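Local coordinates for putative transcriptional regulator (MarR/EmrR family) (Acinetobacter sp. ADP1, PDB 3NRV), which probably binds DNA as a dimeric transcriptional regulator of the MarR/EmrR family, through a winged helix-turn-helix fold, at residues Ala21-Leu24 with Met25-Ser29. Sequence-based numbering, arbitrary orientation.
Sequences ANKL and MLKSS. With SO4 (sulfate ion), chain E.
Lys-23 and Lys-27, one turn apart on helix 13-36, run alongside each other as extended chains, CE to CE 4.0 Å. Their ammonium groups stay 5.1 Å apart, NZ to NZ, each with its own main acceptors. Lys-23 NZ donates to sulfate O3 at 2.7 Å, an ion probably from the crystallisation liquor, and forms a salt bridge with Asp-146 of the second subunit; Lys-27 NZ bonds the carbonyl of Val-145 of that subunit. A water joins Lys-27 NZ (2.9 Å) to sulfate O3, with a weak link to Lys-23 NZ.

The backbone holds the turn with four i to i+4 bonds, from Met-25 N to Ala-21 O through Ser-28 N to Leu-24 O. With OG anti to its carbonyl carbon (chi1 -64°), Ser-28 turns its hydroxyl back along the helix and donates to Leu-24 O, 3.0 Å away, from above the carbonyl plane. The same OG is hydrogen-bonded to Arg-118 NH2, from helix 102-122.

Selenomethionine Met-25 bends at chi3 (-69°), laying CE against Ala-21 CB (4.1 Å) and 3.6 Å from Asn-22 OD1, which also bonds a glycerol. Ala-21 packs on Ala-21 of the second subunit.

Two donors thus grip Leu-24 O, while Asp-146 of the second subunit probably balances the paired lysines at a dimer interface consistent with the MarR family.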
loop_
_atom_site.group_PDB
_atom_site.type_symbol
_atom_site.label_atom_id
_atom_site.label_comp_id
_atom_site.label_asym_id
_atom_site.label_seq_id
_atom_site.Cartn_x
_atom_site.Cartn_y
_atom_site.Cartn_z
ATOM N N ALA C 21 0.469 -6.257 -2.848
ATOM C CA ALA C 21 0.491 -5.169 -1.886
ATOM C C ALA C 21 -0.745 -5.184 -0.984
ATOM O O ALA C 21 -0.627 -5.083 0.227
ATOM C CB ALA C 21 0.609 -3.829 -2.615
ATOM N N ASN C 22 -1.932 -5.323 -1.573
ATOM C CA ASN C 22 -3.149 -5.363 -0.761
ATOM C C ASN C 22 -3.187 -6.506 0.258
ATOM O O ASN C 22 -3.543 -6.309 1.424
ATOM C CB ASN C 22 -4.388 -5.381 -1.652
ATOM C CG ASN C 22 -4.618 -4.057 -2.328
ATOM O OD1 ASN C 22 -4.300 -3.008 -1.770
ATOM N ND2 ASN C 22 -5.178 -4.087 -3.539
ATOM N N LYS C 23 -2.798 -7.700 -0.154
ATOM C CA LYS C 23 -2.826 -8.805 0.786
ATOM C C LYS C 23 -1.770 -8.642 1.888
ATOM O O LYS C 23 -2.029 -8.927 3.056
ATOM C CB LYS C 23 -2.664 -10.138 0.067
ATOM C CG LYS C 23 -2.827 -11.335 0.996
ATOM C CD LYS C 23 -3.041 -12.610 0.197
ATOM C CE LYS C 23 -3.393 -13.784 1.096
ATOM N NZ LYS C 23 -3.641 -14.983 0.258
ATOM N N LEU C 24 -0.579 -8.184 1.512
ATOM C CA LEU C 24 0.469 -7.914 2.488
ATOM C C LEU C 24 -0.012 -6.850 3.481
ATOM O O LEU C 24 0.114 -7.020 4.693
ATOM C CB LEU C 24 1.747 -7.477 1.760
ATOM C CG LEU C 24 2.990 -7.125 2.584
ATOM C CD1 LEU C 24 3.389 -8.267 3.463
ATOM C CD2 LEU C 24 4.132 -6.723 1.645
HETATM N N MSE C 25 -0.602 -5.773 2.968
HETATM C CA MSE C 25 -1.109 -4.720 3.833
HETATM C C MSE C 25 -2.237 -5.188 4.746
HETATM O O MSE C 25 -2.248 -4.859 5.933
HETATM C CB MSE C 25 -1.528 -3.488 3.022
HETATM C CG MSE C 25 -0.313 -2.639 2.567
HETATM SE SE MSE C 25 -0.823 -0.954 1.746
HETATM C CE MSE C 25 -1.598 -1.657 0.114
ATOM N N LEU C 26 -3.189 -5.958 4.212
ATOM C CA LEU C 26 -4.258 -6.494 5.066
ATOM C C LEU C 26 -3.696 -7.343 6.198
ATOM O O LEU C 26 -4.113 -7.193 7.343
ATOM C CB LEU C 26 -5.271 -7.330 4.258
ATOM C CG LEU C 26 -6.151 -6.516 3.313
ATOM C CD1 LEU C 26 -6.916 -7.442 2.354
ATOM C CD2 LEU C 26 -7.093 -5.618 4.118
ATOM N N LYS C 27 -2.761 -8.242 5.889
ATOM C CA LYS C 27 -2.175 -9.077 6.940
ATOM C C LYS C 27 -1.428 -8.217 7.948
ATOM O O LYS C 27 -1.452 -8.477 9.149
ATOM C CB LYS C 27 -1.239 -10.138 6.348
ATOM C CG LYS C 27 -1.978 -11.182 5.493
ATOM C CD LYS C 27 -1.131 -12.414 5.237
ATOM C CE LYS C 27 -2.018 -13.592 4.830
ATOM N NZ LYS C 27 -1.209 -14.827 4.778
ATOM N N SER C 28 -0.747 -7.188 7.448
ATOM C CA SER C 28 0.007 -6.299 8.320
ATOM C C SER C 28 -0.927 -5.448 9.184
ATOM O O SER C 28 -0.620 -5.148 10.331
ATOM C CB SER C 28 0.969 -5.425 7.514
ATOM O OG SER C 28 1.953 -6.223 6.871
ATOM N N SER C 29 -2.073 -5.076 8.637
ATOM C CA SER C 29 -3.058 -4.347 9.405
ATOM C C SER C 29 -3.393 -5.165 10.661
ATOM O O SER C 29 -3.339 -4.657 11.783
ATOM C CB SER C 29 -4.308 -4.095 8.568
ATOM O OG SER C 29 -5.299 -3.389 9.310
HETATM S S SO4 E . -6.961 -15.664 1.732
HETATM O O1 SO4 E . -6.780 -14.283 2.170
HETATM O O2 SO4 E . -7.716 -15.694 0.481
HETATM O O3 SO4 E . -5.658 -16.303 1.562
HETATM O O4 SO4 E . -7.698 -16.385 2.766
HETATM O O HOH W 1 -3.111 -16.363 3.282
#